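Local structure of yersinopine synthase (Yersinia pestis, 6C4M) at residues L132-L137 / S224-W229; W229-L234 / I239-C244; L310-R313 / E317-N320; A395-P400 / D443-E448; Q436-F441 / P452-D457. The protein catalyses the NADPH-dependent reductive condensation of pyruvate with an amino-acid-derived intermediate, the last step in making the metallophore yersinopine. All blocks are in the same frame, centred on the assembly; numbering follows the deposited sequence.

Contact 1 is the first along the chain. It closes a loop of 86 residues by laying the start of helix 225-235 against strand 134-137. Contact 2 follows in series. It shares W229 with contact 1 and closes a short turn between the same helix and strand 240-243, so both contacts fix one helix on the large mixed sheet. Contact 3, well apart from these, folds the loop after helix 294-313 back on the helix end. Contacts 4 and 5 cross, their segments alternating along the chain. Both use helix 425-445, binding it to strand 397-398 and to the loop at 452-457, and they touch each other through W397, F441 and L454.

Contact 1: residues L132-L137 / S224-W229; sequences LKSVIL and SAEMSW
S134 and E226 mark the nearest approach of the two backbones, with CA of S134 7.7 Å from CA of E226. Here strand 134-137 runs alongside the first turn of helix 225-235, the axes of the two short elements coming within 10.9 Å at an angle of 42°. Strand alternation sends S134 and I136 toward the helix while V135 faces the other way. On the helix, E226 and W229, three residues apart, occupy the same face. A small serine suits the strand here, because its hydroxyl can reach the long acid without pushing the helix off: S134 OG donates to E226 OE2 at 2.8 Å, arriving from well above the carboxylate plane, 58° out of it. The glutamate bends at its second torsion (chi2 -63°), which turns the carboxylate toward the strand. Its other oxygen, OE1, is in a salt bridge with R107 and is hydrogen-bonded to H20, so the buried negative charge is probably balanced by R107. I136 supplies the apolar part. Its CD1 touches CZ3 of W229 at 3.7 Å, near the plane of the indole and at its edge, whereas R107 makes a cation-pi contact with the same ring. Strand 134-137 runs parallel between strands 107-110 and 161-165 in the large sheet, and helix 225-235 lies across them, with M227 reaching strand 203-217.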
# COMPACT_ATOMS: atom_id res chain seq x y z
N LEU A 132 -48.90 17.62 3.61
CA LEU A 132 -47.66 16.91 3.38
C LEU A 132 -47.73 16.12 2.07
O LEU A 132 -48.63 15.30 1.89
CB LEU A 132 -47.38 15.97 4.55
CG LEU A 132 -46.08 15.16 4.40
CD1 LEU A 132 -44.86 16.09 4.36
CD2 LEU A 132 -45.98 14.16 5.54
N LYS A 133 -46.77 16.36 1.18
CA LYS A 133 -46.68 15.65 -0.10
C LYS A 133 -45.47 14.73 -0.25
O LYS A 133 -45.54 13.78 -1.04
CB LYS A 133 -46.61 16.65 -1.26
CG LYS A 133 -47.77 17.64 -1.37
CD LYS A 133 -47.61 18.43 -2.69
CE LYS A 133 -48.55 17.92 -3.78
NZ LYS A 133 -49.88 18.65 -3.76
N SER A 134 -44.35 15.02 0.41
CA SER A 134 -43.16 14.22 0.17
C SER A 134 -42.26 14.17 1.40
O SER A 134 -42.16 15.12 2.19
CB SER A 134 -42.38 14.76 -1.02
OG SER A 134 -41.94 16.07 -0.73
N VAL A 135 -41.59 13.03 1.55
CA VAL A 135 -40.58 12.82 2.56
C VAL A 135 -39.33 12.33 1.87
O VAL A 135 -39.35 11.28 1.22
CB VAL A 135 -41.05 11.81 3.61
CG1 VAL A 135 -39.92 11.48 4.54
CG2 VAL A 135 -42.25 12.39 4.39
N ILE A 136 -38.24 13.08 1.99
CA ILE A 136 -36.99 12.78 1.30
C ILE A 136 -35.97 12.31 2.33
O ILE A 136 -35.78 12.97 3.36
CB ILE A 136 -36.48 14.00 0.52
CG1 ILE A 136 -37.55 14.46 -0.50
CG2 ILE A 136 -35.18 13.67 -0.21
CD1 ILE A 136 -37.25 15.78 -1.15
N LEU A 137 -35.29 11.21 2.02
CA LEU A 137 -34.26 10.61 2.88
C LEU A 137 -32.90 11.04 2.30
O LEU A 137 -32.45 10.52 1.26
CB LEU A 137 -34.48 9.10 2.97
CG LEU A 137 -35.91 8.68 3.38
CD1 LEU A 137 -35.98 7.19 3.59
CD2 LEU A 137 -36.44 9.40 4.61
N SER A 224 -41.67 11.78 -11.65
CA SER A 224 -42.47 12.58 -10.75
C SER A 224 -41.92 13.99 -10.66
O SER A 224 -40.71 14.23 -10.82
CB SER A 224 -42.54 11.95 -9.35
OG SER A 224 -41.35 12.20 -8.59
N ALA A 225 -42.84 14.95 -10.42
CA ALA A 225 -42.44 16.33 -10.15
C ALA A 225 -41.37 16.44 -9.06
O ALA A 225 -40.46 17.27 -9.17
CB ALA A 225 -43.66 17.17 -9.79
N GLU A 226 -41.47 15.65 -7.98
CA GLU A 226 -40.46 15.74 -6.92
C GLU A 226 -39.10 15.28 -7.43
O GLU A 226 -38.08 15.91 -7.15
CB GLU A 226 -40.84 14.91 -5.70
CG GLU A 226 -41.71 15.62 -4.67
CD GLU A 226 -41.01 16.81 -4.04
OE1 GLU A 226 -41.11 17.91 -4.61
OE2 GLU A 226 -40.36 16.65 -2.99
N MET A 227 -39.08 14.14 -8.13
CA MET A 227 -37.84 13.66 -8.75
C MET A 227 -37.25 14.71 -9.69
O MET A 227 -36.03 14.93 -9.68
CB MET A 227 -38.11 12.38 -9.54
CG MET A 227 -38.65 11.26 -8.67
SD MET A 227 -37.40 10.07 -8.30
CE MET A 227 -38.38 8.59 -8.54
N SER A 228 -38.10 15.36 -10.49
CA SER A 228 -37.62 16.39 -11.40
C SER A 228 -37.06 17.55 -10.60
O SER A 228 -36.04 18.14 -10.98
CB SER A 228 -38.76 16.88 -12.31
OG SER A 228 -39.25 15.82 -13.10
N TRP A 229 -37.71 17.89 -9.50
CA TRP A 229 -37.25 18.99 -8.67
C TRP A 229 -35.89 18.66 -8.07
O TRP A 229 -34.96 19.47 -8.16
CB TRP A 229 -38.27 19.28 -7.56
CG TRP A 229 -37.74 20.24 -6.55
CD1 TRP A 229 -37.61 21.58 -6.68
CD2 TRP A 229 -37.27 19.91 -5.24
NE1 TRP A 229 -37.07 22.12 -5.54
CE2 TRP A 229 -36.86 21.11 -4.64
CE3 TRP A 229 -37.16 18.72 -4.53
CZ2 TRP A 229 -36.34 21.16 -3.35
CZ3 TRP A 229 -36.64 18.77 -3.27
CH2 TRP A 229 -36.24 19.98 -2.68

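Contact 2: residues W229-L234 / I239-C244; sequences WLTAVL and IDTLPC
T231 and T241 face each other obliquely, hydroxyl toward hydroxyl, between helix 225-235 and strand 240-243. T241 OG1 donates to T231 OG1 at 3.1 Å. With chi1 at -62°, the T231 hydroxyl sits beside its own backbone N and turns back along the helix, where it is also bonded to the carbonyl of M227. The beta-branched T241 has two different ends to offer: its hydroxyl serves the helix threonine, while its methyl CG2 slants across L234 and meets CD1 of that leucine at 3.7 Å. I239 crosses the same leucine nearer the turn, CB of L234 lying 3.9 Å from CB of I239. A backbone bond pins the turn at this end. I239 N donates to L234 O at 3.3 Å, with an N-H...O angle of 155°. The arrangement belongs to a beta-alpha-beta crossover in which strand 203-217, helix 225-235 and the parallel strand 240-243 follow one another. Polar and apolar surfaces are thus kept apart: leucine and isoleucine fill the buried side with methyl groups, while threonines suit the partly exposed side because the two hydroxyls bond to each other and that of T231 also to the helix backbone.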
# COMPACT_ATOMS: atom_id res chain seq x y z
N TRP A 229 -37.71 17.89 -9.50
CA TRP A 229 -37.25 18.99 -8.67
C TRP A 229 -35.89 18.66 -8.07
O TRP A 229 -34.96 19.47 -8.16
CB TRP A 229 -38.27 19.28 -7.56
CG TRP A 229 -37.74 20.24 -6.55
CD1 TRP A 229 -37.61 21.58 -6.68
CD2 TRP A 229 -37.27 19.91 -5.24
NE1 TRP A 229 -37.07 22.12 -5.54
CE2 TRP A 229 -36.86 21.11 -4.64
CE3 TRP A 229 -37.16 18.72 -4.53
CZ2 TRP A 229 -36.34 21.16 -3.35
CZ3 TRP A 229 -36.64 18.77 -3.27
CH2 TRP A 229 -36.24 19.98 -2.68
N LEU A 230 -35.75 17.46 -7.48
CA LEU A 230 -34.46 17.03 -6.95
C LEU A 230 -33.38 17.07 -8.01
O LEU A 230 -32.27 17.54 -7.75
CB LEU A 230 -34.56 15.62 -6.37
CG LEU A 230 -35.01 15.53 -4.92
CD1 LEU A 230 -35.25 14.09 -4.54
CD2 LEU A 230 -33.98 16.13 -3.97
N THR A 231 -33.67 16.54 -9.20
CA THR A 231 -32.71 16.59 -10.29
C THR A 231 -32.28 18.03 -10.55
O THR A 231 -31.10 18.34 -10.59
CB THR A 231 -33.30 15.96 -11.54
OG1 THR A 231 -33.60 14.59 -11.29
CG2 THR A 231 -32.32 16.04 -12.72
N ALA A 232 -33.25 18.93 -10.71
CA ALA A 232 -32.91 20.33 -10.92
C ALA A 232 -32.02 20.85 -9.81
O ALA A 232 -31.02 21.53 -10.07
CB ALA A 232 -34.18 21.18 -11.04
N VAL A 233 -32.35 20.52 -8.56
CA VAL A 233 -31.55 20.99 -7.42
C VAL A 233 -30.11 20.48 -7.52
O VAL A 233 -29.16 21.23 -7.30
CB VAL A 233 -32.19 20.54 -6.09
CG1 VAL A 233 -31.26 20.89 -4.92
CG2 VAL A 233 -33.53 21.17 -5.85
N LEU A 234 -29.93 19.20 -7.83
CA LEU A 234 -28.59 18.65 -7.88
C LEU A 234 -27.84 19.03 -9.16
O LEU A 234 -26.60 19.08 -9.15
CB LEU A 234 -28.66 17.12 -7.74
CG LEU A 234 -29.23 16.54 -6.42
CD1 LEU A 234 -28.81 15.08 -6.22
CD2 LEU A 234 -28.83 17.36 -5.21
N ILE A 239 -24.25 17.33 -10.61
CA ILE A 239 -24.45 16.01 -10.03
C ILE A 239 -25.47 15.28 -10.88
O ILE A 239 -26.60 15.74 -11.06
CB ILE A 239 -24.93 16.13 -8.57
CG1 ILE A 239 -23.91 16.91 -7.74
CG2 ILE A 239 -25.21 14.77 -7.98
CD1 ILE A 239 -24.52 17.51 -6.49
N ASP A 240 -25.09 14.11 -11.38
CA ASP A 240 -26.06 13.30 -12.11
C ASP A 240 -26.98 12.58 -11.14
O ASP A 240 -26.58 12.17 -10.06
CB ASP A 240 -25.34 12.29 -13.00
CG ASP A 240 -24.62 12.96 -14.15
OD1 ASP A 240 -25.13 14.00 -14.62
OD2 ASP A 240 -23.55 12.46 -14.56
N THR A 241 -28.23 12.42 -11.56
CA THR A 241 -29.22 11.69 -10.80
C THR A 241 -29.66 10.48 -11.62
O THR A 241 -30.00 10.60 -12.79
CB THR A 241 -30.41 12.58 -10.47
OG1 THR A 241 -30.87 13.24 -11.67
CG2 THR A 241 -29.99 13.61 -9.44
N LEU A 242 -29.63 9.32 -10.99
CA LEU A 242 -29.92 8.06 -11.66
C LEU A 242 -31.10 7.38 -10.98
O LEU A 242 -30.98 6.94 -9.82
CB LEU A 242 -28.70 7.16 -11.64
CG LEU A 242 -27.61 7.28 -12.71
CD1 LEU A 242 -26.89 8.61 -12.63
CD2 LEU A 242 -26.61 6.14 -12.56
N PRO A 243 -32.23 7.26 -11.65
CA PRO A 243 -33.43 6.72 -11.01
C PRO A 243 -33.42 5.20 -10.99
O PRO A 243 -32.90 4.56 -11.91
CB PRO A 243 -34.56 7.24 -11.91
CG PRO A 243 -33.91 7.35 -13.26
CD PRO A 243 -32.50 7.78 -13.00
N CYS A 244 -33.99 4.63 -9.93
CA CYS A 244 -33.95 3.19 -9.71
C CYS A 244 -35.36 2.63 -9.66
O CYS A 244 -36.33 3.37 -9.56
CB CYS A 244 -33.16 2.87 -8.43
SG CYS A 244 -31.46 3.55 -8.51

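Contact 3: residues L310-R313 / E317-N320; sequences LLNR and EEIN
The amide of N312 and the carboxylate of E318 are steeply inclined, their planes 61° apart, with one atom of each group coming close. As modelled, N312 OD1 stands 3.1 Å from E318 OE1, but the O and N of this amide are probably interchanged in the model. The carboxylate gets there because CG of E318 lies between its backbone N and carbonyl carbon (chi1 71°) and the chain bends again at chi2, curling the acid back toward the helix end. The carboxylate of E317 also comes close to that of E318: E317 OE1 is 3.2 Å from E318 OE1. These are two acceptors with no bond between them, and their mutual repulsion may raise the affinity of one acid for a proton. Long acidic chains suit this solvent-accessible edge of the fold, E317 being exposed. L311 CD1 lies loosely over the loop backbone, 4.4 Å from E317 O and from CA of E318. The main chains are nearest where CA of N312 is 5.7 Å from CA of E317. The loop leaves helix 294-313, doubles back on its last turn and enters helix 321-329, whose N-cap is N320, with OD1 accepting from R323 N. L310 packs on L413 and A417 of helix 401-419, while I319 rests on R252 and F253.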
# COMPACT_ATOMS: atom_id res chain seq x y z
N LEU A 310 -28.77 -10.91 0.88
CA LEU A 310 -29.94 -10.28 1.46
C LEU A 310 -30.75 -9.55 0.40
O LEU A 310 -31.98 -9.71 0.32
CB LEU A 310 -29.52 -9.30 2.56
CG LEU A 310 -30.65 -8.52 3.24
CD1 LEU A 310 -31.66 -9.47 3.84
CD2 LEU A 310 -30.09 -7.60 4.33
N LEU A 311 -30.09 -8.72 -0.41
CA LEU A 311 -30.76 -8.02 -1.49
C LEU A 311 -31.46 -8.98 -2.44
O LEU A 311 -32.64 -8.81 -2.76
CB LEU A 311 -29.75 -7.16 -2.24
CG LEU A 311 -29.22 -5.95 -1.48
CD1 LEU A 311 -28.06 -5.32 -2.22
CD2 LEU A 311 -30.33 -4.94 -1.31
N ASN A 312 -30.74 -10.01 -2.90
CA ASN A 312 -31.35 -10.99 -3.79
C ASN A 312 -32.62 -11.57 -3.18
O ASN A 312 -33.63 -11.75 -3.87
CB ASN A 312 -30.36 -12.10 -4.11
CG ASN A 312 -29.26 -11.64 -5.06
OD1 ASN A 312 -29.19 -10.48 -5.45
ND2 ASN A 312 -28.37 -12.54 -5.39
N ARG A 313 -32.58 -11.89 -1.88
CA ARG A 313 -33.76 -12.39 -1.20
C ARG A 313 -34.88 -11.37 -1.24
O ARG A 313 -36.06 -11.73 -1.34
CB ARG A 313 -33.40 -12.73 0.25
CG ARG A 313 -34.55 -13.25 1.08
CD ARG A 313 -34.92 -14.67 0.70
NE ARG A 313 -35.81 -15.22 1.70
CZ ARG A 313 -37.13 -15.13 1.67
NH1 ARG A 313 -37.75 -14.55 0.65
NH2 ARG A 313 -37.85 -15.66 2.66
N GLU A 317 -31.17 -6.76 -7.27
CA GLU A 317 -29.87 -7.15 -7.78
C GLU A 317 -28.77 -6.51 -6.95
O GLU A 317 -28.88 -5.34 -6.55
CB GLU A 317 -29.74 -6.73 -9.25
CG GLU A 317 -30.49 -7.62 -10.22
CD GLU A 317 -29.69 -8.86 -10.62
OE1 GLU A 317 -28.66 -9.15 -9.98
OE2 GLU A 317 -30.09 -9.56 -11.60
N GLU A 318 -27.69 -7.26 -6.73
CA GLU A 318 -26.52 -6.72 -6.04
C GLU A 318 -25.79 -5.75 -6.95
O GLU A 318 -25.89 -5.81 -8.17
CB GLU A 318 -25.58 -7.84 -5.59
CG GLU A 318 -24.81 -8.57 -6.70
CD GLU A 318 -25.66 -9.59 -7.45
OE1 GLU A 318 -26.91 -9.54 -7.35
OE2 GLU A 318 -25.09 -10.43 -8.15
N ILE A 319 -25.05 -4.84 -6.33
CA ILE A 319 -24.17 -3.94 -7.07
C ILE A 319 -22.85 -4.65 -7.42
O ILE A 319 -22.57 -5.73 -6.91
CB ILE A 319 -23.88 -2.66 -6.27
CG1 ILE A 319 -22.91 -2.92 -5.11
CG2 ILE A 319 -25.19 -2.06 -5.74
CD1 ILE A 319 -22.52 -1.66 -4.34
N ASN A 320 -22.09 -4.04 -8.33
CA ASN A 320 -20.66 -4.33 -8.54
C ASN A 320 -19.88 -3.41 -7.60
O ASN A 320 -19.71 -2.22 -7.89
CB ASN A 320 -20.29 -4.08 -9.99
CG ASN A 320 -18.79 -4.33 -10.27
OD1 ASN A 320 -17.96 -4.27 -9.36
ND2 ASN A 320 -18.44 -4.55 -11.55

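Contact 4: residues A395-P400 / D443-E448; sequences ALWHLP and DRVGEE
V445 lays its isopropyl group on the indole of W397, and its three carbons gather round the NE1-CD1 side of the five-membered ring. CB comes first, 3.7 Å from NE1 of W397 and almost as near CD1. Of the two branches, CG1 stands anti to the carbonyl carbon (chi1 -59°) and is carried over the ring face. It makes a CH-pi contact there, 4.0 Å from the centroid of the W397 five-membered ring and 24° off the ring normal, displaced toward the rim. CG2 of V445 ends at the near corner of the ring, 3.9 Å from CD1 of W397. A second, smaller touch lies farther along, where CD2 of L396 is 3.7 Å from E448 O. Between the two touches G446, just past the end of helix 425-445, has a positive phi of 88°, a conformation that glycine, having no side chain, adopts without strain. W397 also meets F441 of the same helix edge-to-face, and its backbone is hydrogen-bonded to H449 and H451. The contact depends on dispersion and on one CH-pi contact from CG1. The flat indole offers a wide face to the compact valine, while its N-H points in the ring plane, away from that methyl.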
# COMPACT_ATOMS: atom_id res chain seq x y z
N ALA A 395 -20.54 13.40 32.11
CA ALA A 395 -19.52 12.39 32.36
C ALA A 395 -19.93 10.99 31.91
O ALA A 395 -19.35 9.99 32.35
CB ALA A 395 -19.13 12.35 33.85
N LEU A 396 -20.93 10.89 31.03
CA LEU A 396 -21.37 9.61 30.51
C LEU A 396 -20.62 9.29 29.23
O LEU A 396 -20.42 10.17 28.38
CB LEU A 396 -22.87 9.63 30.23
CG LEU A 396 -23.81 9.66 31.45
CD1 LEU A 396 -25.27 9.74 30.96
CD2 LEU A 396 -23.59 8.44 32.34
N TRP A 397 -20.24 8.02 29.09
CA TRP A 397 -19.46 7.59 27.94
C TRP A 397 -20.33 7.38 26.72
O TRP A 397 -21.43 6.80 26.81
CB TRP A 397 -18.71 6.31 28.27
CG TRP A 397 -17.59 6.50 29.22
CD1 TRP A 397 -17.60 6.25 30.56
CD2 TRP A 397 -16.28 6.99 28.90
NE1 TRP A 397 -16.38 6.56 31.09
CE2 TRP A 397 -15.55 7.02 30.10
CE3 TRP A 397 -15.66 7.41 27.72
CZ2 TRP A 397 -14.22 7.44 30.16
CZ3 TRP A 397 -14.35 7.85 27.78
CH2 TRP A 397 -13.64 7.85 29.00
N HIS A 398 -19.83 7.83 25.57
CA HIS A 398 -20.47 7.67 24.26
C HIS A 398 -19.53 6.97 23.28
O HIS A 398 -18.31 7.04 23.40
CB HIS A 398 -20.83 9.02 23.61
CG HIS A 398 -21.99 9.73 24.22
ND1 HIS A 398 -23.17 9.93 23.55
CD2 HIS A 398 -22.12 10.33 25.42
CE1 HIS A 398 -24.01 10.60 24.33
NE2 HIS A 398 -23.39 10.86 25.47
N LEU A 399 -20.13 6.34 22.28
CA LEU A 399 -19.45 5.98 21.05
C LEU A 399 -19.51 7.13 20.05
O LEU A 399 -20.55 7.79 19.95
CB LEU A 399 -20.09 4.76 20.44
CG LEU A 399 -19.88 3.50 21.27
CD1 LEU A 399 -20.98 2.51 20.97
CD2 LEU A 399 -18.52 2.91 20.96
N PRO A 400 -18.45 7.36 19.27
CA PRO A 400 -18.55 8.33 18.17
C PRO A 400 -19.42 7.79 17.04
O PRO A 400 -19.75 6.60 16.99
CB PRO A 400 -17.11 8.52 17.72
CG PRO A 400 -16.42 7.26 18.12
CD PRO A 400 -17.13 6.70 19.31
N ASP A 443 -17.81 -2.85 31.13
CA ASP A 443 -17.38 -3.40 32.42
C ASP A 443 -16.23 -2.59 33.00
O ASP A 443 -16.15 -2.39 34.22
CB ASP A 443 -16.98 -4.87 32.27
CG ASP A 443 -18.16 -5.77 31.95
OD1 ASP A 443 -19.30 -5.34 32.14
OD2 ASP A 443 -17.94 -6.93 31.52
N ARG A 444 -15.31 -2.12 32.16
CA ARG A 444 -14.20 -1.31 32.65
C ARG A 444 -14.70 -0.01 33.27
O ARG A 444 -14.21 0.41 34.33
CB ARG A 444 -13.24 -1.00 31.50
CG ARG A 444 -12.46 -2.19 31.03
CD ARG A 444 -11.21 -1.74 30.29
NE ARG A 444 -11.47 -1.18 28.95
CZ ARG A 444 -11.82 -1.91 27.89
NH1 ARG A 444 -12.01 -3.22 28.02
NH2 ARG A 444 -11.99 -1.34 26.71
N VAL A 445 -15.64 0.66 32.60
CA VAL A 445 -16.07 1.98 33.05
C VAL A 445 -17.27 1.92 33.98
O VAL A 445 -17.54 2.90 34.68
CB VAL A 445 -16.42 2.90 31.87
CG1 VAL A 445 -15.23 3.07 30.93
CG2 VAL A 445 -17.64 2.36 31.13
N GLY A 446 -18.01 0.81 34.00
CA GLY A 446 -19.29 0.79 34.69
C GLY A 446 -20.51 1.23 33.87
O GLY A 446 -20.56 2.33 33.30
N GLU A 447 -21.51 0.34 33.85
CA GLU A 447 -22.77 0.58 33.15
C GLU A 447 -23.43 1.88 33.60
O GLU A 447 -24.03 2.60 32.79
CB GLU A 447 -23.70 -0.62 33.39
CG GLU A 447 -25.13 -0.48 32.84
CD GLU A 447 -25.73 -1.82 32.37
OE1 GLU A 447 -25.07 -2.86 32.50
OE2 GLU A 447 -26.87 -1.82 31.84
N GLU A 448 -23.33 2.22 34.89
CA GLU A 448 -23.93 3.45 35.39
C GLU A 448 -23.26 4.69 34.82
O GLU A 448 -23.84 5.79 34.89
CB GLU A 448 -23.88 3.51 36.92
CG GLU A 448 -22.48 3.61 37.53
CD GLU A 448 -21.79 2.25 37.75
OE1 GLU A 448 -22.09 1.25 37.05
OE2 GLU A 448 -20.92 2.19 38.65

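Contact 5: residues Q436-F441 / P452-D457; sequences QALKAF and PSLLGD
L454, in a short 3-10 turn, contributes the most surface, and it packs against L438 and F441 of helix 425-445. The contact lies in a helix-loop-helix: the connection between helices 425-445 and 459-471 folds back on the first of them. L438 and F441, three residues apart, lean from one face of the helix toward the turn, both with CG anti to the backbone N (chi1 176° for L438). Branched leucines suit both sides of a buried seam, for each can spread two methyls. L438 lies obliquely across L454, its CD1 4.1 Å from L454 CG, and its CD2 meets the backbone at 3.6 Å from L454 O. The turn is held in shape by L455 N donating to P452 O at 2.8 Å. Proline fits at its start, where it needs no N-H. Around this core F441 meets F274, L454 reaches L399, and beyond the turn D457 forms a salt bridge with R411. The bound NADP lies about 10 Å from the L454 side chain, so the contact does not touch it. F441 stands about at a right angle to L454, whose methyl CD2 comes at the ring edge, near its plane, 3.8 Å from CE2 of F441.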
# COMPACT_ATOMS: atom_id res chain seq x y z
N GLN A 436 -18.73 -7.86 21.77
CA GLN A 436 -17.84 -8.33 22.84
C GLN A 436 -16.92 -7.22 23.33
O GLN A 436 -16.72 -7.05 24.54
CB GLN A 436 -17.04 -9.52 22.36
CG GLN A 436 -16.07 -10.06 23.42
CD GLN A 436 -15.50 -11.38 22.99
OE1 GLN A 436 -14.64 -11.43 22.11
NE2 GLN A 436 -16.03 -12.46 23.55
N ALA A 437 -16.36 -6.43 22.41
CA ALA A 437 -15.53 -5.29 22.80
C ALA A 437 -16.33 -4.23 23.56
O ALA A 437 -15.83 -3.61 24.50
CB ALA A 437 -14.91 -4.66 21.55
N LEU A 438 -17.56 -3.96 23.11
CA LEU A 438 -18.41 -3.01 23.81
C LEU A 438 -18.72 -3.51 25.22
O LEU A 438 -18.68 -2.74 26.19
CB LEU A 438 -19.70 -2.79 23.03
CG LEU A 438 -20.75 -1.90 23.69
CD1 LEU A 438 -20.17 -0.51 23.97
CD2 LEU A 438 -22.06 -1.80 22.88
N LYS A 439 -19.04 -4.80 25.36
CA LYS A 439 -19.32 -5.33 26.69
C LYS A 439 -18.10 -5.19 27.59
O LYS A 439 -18.23 -4.83 28.77
CB LYS A 439 -19.74 -6.80 26.62
CG LYS A 439 -21.15 -7.05 26.05
CD LYS A 439 -21.53 -8.56 26.10
CE LYS A 439 -22.88 -8.87 25.39
NZ LYS A 439 -23.09 -10.35 25.18
N ALA A 440 -16.91 -5.44 27.05
CA ALA A 440 -15.70 -5.33 27.86
C ALA A 440 -15.47 -3.89 28.28
O ALA A 440 -15.10 -3.63 29.43
CB ALA A 440 -14.48 -5.88 27.10
N PHE A 441 -15.75 -2.94 27.39
CA PHE A 441 -15.61 -1.53 27.74
C PHE A 441 -16.60 -1.13 28.84
O PHE A 441 -16.24 -0.43 29.79
CB PHE A 441 -15.83 -0.66 26.52
CG PHE A 441 -15.94 0.80 26.84
CD1 PHE A 441 -14.81 1.54 27.16
CD2 PHE A 441 -17.18 1.43 26.87
CE1 PHE A 441 -14.90 2.89 27.46
CE2 PHE A 441 -17.28 2.77 27.18
CZ PHE A 441 -16.15 3.51 27.47
N PRO A 452 -27.14 5.83 27.64
CA PRO A 452 -28.05 4.73 27.26
C PRO A 452 -27.88 4.23 25.83
O PRO A 452 -28.23 3.08 25.55
CB PRO A 452 -29.45 5.35 27.45
CG PRO A 452 -29.25 6.35 28.52
CD PRO A 452 -27.87 6.93 28.30
N SER A 453 -27.37 5.06 24.92
CA SER A 453 -27.10 4.59 23.57
C SER A 453 -26.12 3.42 23.55
O SER A 453 -26.16 2.59 22.64
CB SER A 453 -26.58 5.73 22.70
OG SER A 453 -25.41 6.32 23.24
N LEU A 454 -25.23 3.33 24.55
CA LEU A 454 -24.34 2.17 24.64
C LEU A 454 -25.05 0.90 25.09
O LEU A 454 -24.44 -0.17 25.01
CB LEU A 454 -23.20 2.44 25.63
CG LEU A 454 -21.95 3.06 25.02
CD1 LEU A 454 -22.27 4.33 24.28
CD2 LEU A 454 -20.90 3.34 26.09
N LEU A 455 -26.30 0.99 25.58
CA LEU A 455 -26.92 -0.10 26.30
C LEU A 455 -28.13 -0.69 25.60
O LEU A 455 -28.75 -1.62 26.13
CB LEU A 455 -27.33 0.37 27.72
CG LEU A 455 -26.22 1.05 28.52
CD1 LEU A 455 -26.70 1.62 29.84
CD2 LEU A 455 -25.11 0.03 28.74
N GLY A 456 -28.54 -0.14 24.46
CA GLY A 456 -29.69 -0.65 23.75
C GLY A 456 -29.90 0.16 22.50
O GLY A 456 -29.26 1.20 22.30
N ASP A 457 -30.83 -0.31 21.68
CA ASP A 457 -31.19 0.34 20.44
C ASP A 457 -32.56 -0.17 20.04
O ASP A 457 -33.07 -1.13 20.63
CB ASP A 457 -30.16 0.05 19.35
CG ASP A 457 -30.03 -1.44 19.07
OD1 ASP A 457 -31.04 -2.10 18.72
OD2 ASP A 457 -28.91 -1.96 19.18